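Local atomic coordinates of HicA3 Toxin (Yersinia pestis, PDB entry 4P78), a protein that acts as the toxin of a bacterial toxin-antitoxin pair with HicB3 and, as in other HicA proteins, probably cleaves messenger RNA. Residues A13-R18 with K38-P43; S27-C32 with L42-K47. All coordinates share one frame; numbering follows the deposited sequence.

Contact 1: residues A13-R18 with K38-P43; sequences AGWQIR and KIITLP
The turn that leaves helix 3-12 for the three-stranded antiparallel sheet meets strand 36-44, at the other side of that sheet, through side chains that reach across the central strand 27-33. Gly14, at positive phi, ends the helix as the C-prime residue of a Schellman motif, with Trp15 N bonded to Leu10 O and Gly14 N to Glu11 O. Trp15 turns its indole over Ile40. The extended CG1-CD1 arm of Ile40 (chi2 -178°) runs under one face, so that CD1 stands 3.6 Å from the centroid of the Trp15 six-membered ring and 5° off its normal, a CH-pi contact. Ile40 CG1 lies 3.7 Å from Trp15 CZ3. A broad indole over a slim branched chain fills this part of the helix-side core of the alpha-beta-beta-beta-alpha fold, and Trp15 NE1 makes a weak hydrogen bond to Ala61 O. Lys38 adds its backbone O, 4.0 Å from Trp15 CZ3, and its aliphatic CB, 4.2 Å from Trp15 CH2. On the other sheet face, the extended Arg18 (CG anti to the backbone N, chi1 -176°) crosses Ile39, whose CD1 sits 3.7 Å from Arg18 CD; the guanidinium beyond forms a salt bridge with Glu52 of the HicB3 antitoxin chain.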
loop_
_atom_site.group_PDB
_atom_site.type_symbol
_atom_site.label_atom_id
_atom_site.label_comp_id
_atom_site.label_asym_id
_atom_site.label_seq_id
_atom_site.Cartn_x
_atom_site.Cartn_y
_atom_site.Cartn_z
ATOM N N ALA C 13 -19.126 6.582 25.411
ATOM C CA ALA C 13 -18.453 5.391 25.912
ATOM C C ALA C 13 -17.400 5.740 26.957
ATOM O O ALA C 13 -16.582 4.887 27.327
ATOM C CB ALA C 13 -17.821 4.606 24.759
ATOM N N GLY C 14 -17.410 6.987 27.425
ATOM C CA GLY C 14 -16.542 7.386 28.524
ATOM C C GLY C 14 -15.234 8.059 28.135
ATOM O O GLY C 14 -14.429 8.402 29.002
ATOM N N TRP C 15 -15.018 8.248 26.836
ATOM C CA TRP C 15 -13.834 8.948 26.350
ATOM C C TRP C 15 -14.023 10.462 26.423
ATOM O O TRP C 15 -15.149 10.957 26.385
ATOM C CB TRP C 15 -13.519 8.518 24.902
ATOM C CG TRP C 15 -13.093 7.080 24.823
ATOM C CD1 TRP C 15 -13.908 5.979 24.820
ATOM C CD2 TRP C 15 -11.746 6.583 24.777
ATOM N NE1 TRP C 15 -13.148 4.830 24.779
ATOM C CE2 TRP C 15 -11.819 5.174 24.756
ATOM C CE3 TRP C 15 -10.487 7.192 24.753
ATOM C CZ2 TRP C 15 -10.682 4.365 24.695
ATOM C CZ3 TRP C 15 -9.362 6.395 24.700
ATOM C CH2 TRP C 15 -9.464 4.994 24.669
ATOM N N GLN C 16 -12.918 11.198 26.517
ATOM C CA GLN C 16 -12.974 12.658 26.526
ATOM C C GLN C 16 -12.034 13.225 25.477
ATOM O O GLN C 16 -10.969 12.676 25.262
ATOM C CB GLN C 16 -12.599 13.210 27.904
ATOM C CG GLN C 16 -13.580 12.831 29.008
ATOM C CD GLN C 16 -13.022 13.054 30.415
ATOM O OE1 GLN C 16 -12.004 13.721 30.601
ATOM N NE2 GLN C 16 -13.692 12.477 31.410
ATOM N N ILE C 17 -12.428 14.323 24.844
ATOM C CA ILE C 17 -11.541 15.070 23.966
ATOM C C ILE C 17 -10.353 15.561 24.768
ATOM O O ILE C 17 -10.507 16.228 25.794
ATOM C CB ILE C 17 -12.239 16.276 23.315
ATOM C CG1 ILE C 17 -13.401 15.808 22.434
ATOM C CG2 ILE C 17 -11.209 17.117 22.518
ATOM C CD1 ILE C 17 -14.336 16.920 21.954
ATOM N N ARG C 18 -9.166 15.206 24.299
ATOM C CA ARG C 18 -7.937 15.650 24.910
ATOM C C ARG C 18 -7.534 16.981 24.268
ATOM O O ARG C 18 -7.248 17.968 24.945
ATOM C CB ARG C 18 -6.868 14.566 24.735
ATOM C CG ARG C 18 -5.553 14.821 25.400
ATOM C CD ARG C 18 -4.605 13.605 25.192
ATOM N NE ARG C 18 -3.216 13.970 25.467
ATOM C CZ ARG C 18 -2.389 14.470 24.561
ATOM N NH1 ARG C 18 -2.802 14.644 23.309
ATOM N NH2 ARG C 18 -1.147 14.782 24.900
ATOM N N LYS C 38 -4.583 4.844 27.438
ATOM C CA LYS C 38 -4.622 4.741 25.984
ATOM C C LYS C 38 -5.017 6.067 25.343
ATOM O O LYS C 38 -5.598 6.946 25.997
ATOM C CB LYS C 38 -5.595 3.647 25.552
ATOM C CG LYS C 38 -5.244 2.249 26.065
ATOM C CD LYS C 38 -6.127 1.207 25.398
ATOM C CE LYS C 38 -5.751 -0.210 25.796
ATOM N NZ LYS C 38 -6.582 -0.714 26.931
ATOM N N ILE C 39 -4.696 6.203 24.061
ATOM C CA ILE C 39 -5.065 7.370 23.276
ATOM C C ILE C 39 -5.816 6.906 22.042
ATOM O O ILE C 39 -5.481 5.872 21.453
ATOM C CB ILE C 39 -3.821 8.202 22.851
ATOM C CG1 ILE C 39 -3.136 8.834 24.066
ATOM C CG2 ILE C 39 -4.201 9.281 21.829
ATOM C CD1 ILE C 39 -3.869 10.014 24.656
ATOM N N ILE C 40 -6.846 7.648 21.658
ATOM C CA ILE C 40 -7.417 7.491 20.330
ATOM C C ILE C 40 -7.077 8.730 19.512
ATOM O O ILE C 40 -7.309 9.855 19.952
ATOM C CB ILE C 40 -8.935 7.257 20.380
ATOM C CG1 ILE C 40 -9.210 5.909 21.046
ATOM C CG2 ILE C 40 -9.547 7.286 18.961
ATOM C CD1 ILE C 40 -10.650 5.544 21.125
ATOM N N THR C 41 -6.468 8.516 18.345
ATOM C CA THR C 41 -6.174 9.599 17.412
ATOM C C THR C 41 -7.077 9.478 16.187
ATOM O O THR C 41 -7.034 8.474 15.459
ATOM C CB THR C 41 -4.678 9.602 16.959
ATOM O OG1 THR C 41 -3.817 9.707 18.097
ATOM C CG2 THR C 41 -4.402 10.763 16.024
ATOM N N LEU C 42 -7.894 10.507 15.973
ATOM C CA LEU C 42 -8.853 10.562 14.868
ATOM C C LEU C 42 -8.517 11.631 13.844
ATOM O O LEU C 42 -8.124 12.738 14.210
ATOM C CB LEU C 42 -10.264 10.848 15.388
ATOM C CG LEU C 42 -10.987 9.792 16.202
ATOM C CD1 LEU C 42 -12.346 10.337 16.646
ATOM C CD2 LEU C 42 -11.141 8.566 15.321
ATOM N N PRO C 43 -8.698 11.314 12.551
ATOM C CA PRO C 43 -8.668 12.362 11.524
ATOM C C PRO C 43 -9.870 13.293 11.694
ATOM O O PRO C 43 -10.955 12.817 12.022
ATOM C CB PRO C 43 -8.768 11.584 10.208
ATOM C CG PRO C 43 -9.507 10.331 10.570
ATOM C CD PRO C 43 -9.095 10.001 12.004
#

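Contact 2: residues S27-C32 with L42-K47; sequences SHVTLC and LPYPRK
Val29 lays its CG2 methyl over one face of the Tyr44 ring, 3.6 Å from Tyr44 CG, in a CH-pi contact displaced toward the CB end of the ring. The opposite face belongs to Pro45, which follows a cis peptide bond and holds its CB 3.8 Å above the plane of the Tyr44 ring, the aromatic-proline stacking often seen with such bonds. The phenol is therefore sandwiched, with its CG anti to the backbone N (chi1 163°). At the ring edge, near its plane, comes Ser27 OG. Its chi1 of 83° puts this hydroxyl in the crowded position between backbone N and carbonyl carbon, from where it donates to Tyr44 O at 3.0 Å, approaching from above the carbonyl plane.

The backbone beneath is the antiparallel hairpin of strands 27-33 and 36-44. Val29 and Leu42 form a hydrogen-bonded pair: Val29 N to Leu42 O is 2.9 Å, and Leu42 N to Val29 O is also 2.9 Å and nearly straight at 173°. Tyr44 N bonds to Ser27 O at 3.2 Å. Between them, His28 and Pro43 make a non-hydrogen-bonded pair, a place where proline's missing N-H costs this pairing nothing; His28 CA instead makes a CA-H...O contact of 3.2 Å with Leu42 O. Leu42 also meets Leu31 by its tip, CD1 to CD1 at 3.8 Å, and continues onto Leu6 and Leu10 of helix 3-12, so branched aliphatic chains suit both positions.

At the Tyr44 end, the Ser27 hydroxyl and the ring packed on both faces add to the backbone pairing: the hydrogen bond that Ser27 OG donates to Tyr44 O may offset the repulsion between that oxygen and the nearby Ser27 O.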
loop_
_atom_site.group_PDB
_atom_site.type_symbol
_atom_site.label_atom_id
_atom_site.label_comp_id
_atom_site.label_asym_id
_atom_site.label_seq_id
_atom_site.Cartn_x
_atom_site.Cartn_y
_atom_site.Cartn_z
ATOM N N SER C 27 -5.994 18.314 10.259
ATOM C CA SER C 27 -5.882 18.242 11.705
ATOM C C SER C 27 -6.377 16.891 12.239
ATOM O O SER C 27 -6.891 16.030 11.497
ATOM C CB SER C 27 -6.620 19.423 12.374
ATOM O OG SER C 27 -8.016 19.199 12.529
ATOM N N HIS C 28 -6.149 16.700 13.528
ATOM C CA HIS C 28 -6.445 15.460 14.222
ATOM C C HIS C 28 -7.078 15.820 15.549
ATOM O O HIS C 28 -6.834 16.905 16.068
ATOM C CB HIS C 28 -5.173 14.637 14.467
ATOM C CG HIS C 28 -4.300 14.498 13.263
ATOM N ND1 HIS C 28 -4.279 13.357 12.492
ATOM C CD2 HIS C 28 -3.427 15.363 12.689
ATOM C CE1 HIS C 28 -3.427 13.524 11.495
ATOM N NE2 HIS C 28 -2.893 14.729 11.598
ATOM N N VAL C 29 -7.873 14.911 16.099
ATOM C CA VAL C 29 -8.357 15.064 17.464
ATOM C C VAL C 29 -7.861 13.843 18.262
ATOM O O VAL C 29 -7.998 12.710 17.805
ATOM C CB VAL C 29 -9.899 15.205 17.499
ATOM C CG1 VAL C 29 -10.445 15.169 18.928
ATOM C CG2 VAL C 29 -10.330 16.506 16.815
ATOM N N THR C 30 -7.225 14.083 19.409
ATOM C CA THR C 30 -6.880 12.995 20.325
ATOM C C THR C 30 -7.896 12.897 21.469
ATOM O O THR C 30 -8.454 13.904 21.929
ATOM C CB THR C 30 -5.453 13.141 20.926
ATOM O OG1 THR C 30 -5.352 14.309 21.755
ATOM C CG2 THR C 30 -4.399 13.173 19.826
ATOM N N LEU C 31 -8.159 11.675 21.903
ATOM C CA LEU C 31 -9.060 11.463 23.031
ATOM C C LEU C 31 -8.395 10.561 24.037
ATOM O O LEU C 31 -7.505 9.785 23.689
ATOM C CB LEU C 31 -10.384 10.848 22.589
ATOM C CG LEU C 31 -11.191 11.647 21.557
ATOM C CD1 LEU C 31 -10.909 11.157 20.110
ATOM C CD2 LEU C 31 -12.673 11.571 21.911
ATOM N N CYS C 32 -8.839 10.664 25.282
ATOM C CA CYS C 32 -8.367 9.806 26.350
ATOM C C CYS C 32 -9.554 9.393 27.205
ATOM O O CYS C 32 -10.635 9.968 27.102
ATOM C CB CYS C 32 -7.322 10.523 27.201
ATOM S SG CYS C 32 -7.931 12.046 27.953
ATOM N N LEU C 42 -7.894 10.507 15.973
ATOM C CA LEU C 42 -8.853 10.562 14.868
ATOM C C LEU C 42 -8.517 11.631 13.844
ATOM O O LEU C 42 -8.124 12.738 14.210
ATOM C CB LEU C 42 -10.264 10.848 15.388
ATOM C CG LEU C 42 -10.987 9.792 16.202
ATOM C CD1 LEU C 42 -12.346 10.337 16.646
ATOM C CD2 LEU C 42 -11.141 8.566 15.321
ATOM N N PRO C 43 -8.698 11.314 12.551
ATOM C CA PRO C 43 -8.668 12.362 11.524
ATOM C C PRO C 43 -9.870 13.293 11.694
ATOM O O PRO C 43 -10.955 12.817 12.022
ATOM C CB PRO C 43 -8.768 11.584 10.208
ATOM C CG PRO C 43 -9.507 10.331 10.570
ATOM C CD PRO C 43 -9.095 10.001 12.004
ATOM N N TYR C 44 -9.700 14.589 11.466
ATOM C CA TYR C 44 -10.808 15.520 11.684
ATOM C C TYR C 44 -10.596 16.792 10.861
ATOM O O TYR C 44 -9.470 17.280 10.744
ATOM C CB TYR C 44 -10.943 15.822 13.199
ATOM C CG TYR C 44 -11.757 17.057 13.563
ATOM C CD1 TYR C 44 -13.114 16.968 13.854
ATOM C CD2 TYR C 44 -11.155 18.306 13.624
ATOM C CE1 TYR C 44 -13.848 18.092 14.180
ATOM C CE2 TYR C 44 -11.877 19.434 13.946
ATOM C CZ TYR C 44 -13.216 19.324 14.221
ATOM O OH TYR C 44 -13.910 20.456 14.535
ATOM N N PRO C 45 -11.673 17.327 10.270
ATOM C CA PRO C 45 -13.037 16.790 10.258
ATOM C C PRO C 45 -13.328 15.956 9.005
ATOM O O PRO C 45 -12.783 16.243 7.941
ATOM C CB PRO C 45 -13.890 18.056 10.281
ATOM C CG PRO C 45 -13.066 19.043 9.458
ATOM C CD PRO C 45 -11.614 18.682 9.686
ATOM N N ARG C 46 -14.171 14.938 9.128
ATOM C CA ARG C 46 -14.508 14.081 7.997
ATOM C C ARG C 46 -16.019 14.044 7.819
ATOM O O ARG C 46 -16.753 13.957 8.802
ATOM C CB ARG C 46 -13.975 12.652 8.209
ATOM C CG ARG C 46 -12.511 12.567 8.598
ATOM C CD ARG C 46 -11.634 13.233 7.547
ATOM N NE ARG C 46 -11.702 12.543 6.264
ATOM C CZ ARG C 46 -11.140 12.994 5.148
ATOM N NH1 ARG C 46 -10.484 14.146 5.152
ATOM N NH2 ARG C 46 -11.241 12.297 4.028
ATOM N N LYS C 47 -16.485 14.082 6.571
ATOM C CA LYS C 47 -17.921 14.040 6.290
ATOM C C LYS C 47 -18.450 12.609 6.220
ATOM O O LYS C 47 -19.656 12.379 6.243
ATOM C CB LYS C 47 -18.233 14.757 4.973
ATOM C CG LYS C 47 -17.712 16.182 4.895
ATOM C CD LYS C 47 -16.709 16.317 3.752
ATOM C CE LYS C 47 -16.770 17.689 3.087
ATOM N NZ LYS C 47 -15.650 17.872 2.107
#

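In the fold
Contacts 1 and 2, with centres about 9 Å apart, both draw on strand 36-44, their ranges overlapping at Leu42 and Pro43, though the two touch through 15-18 and 30-32. Contact 2 pairs that strand with its sheet neighbour 27-33, while contact 1 spans 27-33 to reach the far strand 16-22. Gln16 N lies 2.7 Å from Cys32 O and Arg18 N 2.8 Å from Thr30 O, both probable hydrogen bonds. One sheet face, bearing Ile40, Leu31 and Leu42, looks to helix 3-12; the other, with Arg18, Thr30, His28 and Ile39, receives the HicB3 antitoxin, whose Val44 packs on both His28 and Thr30. At the sheet edge, Thr41 exchanges backbone hydrogen bonds with the antitoxin chain.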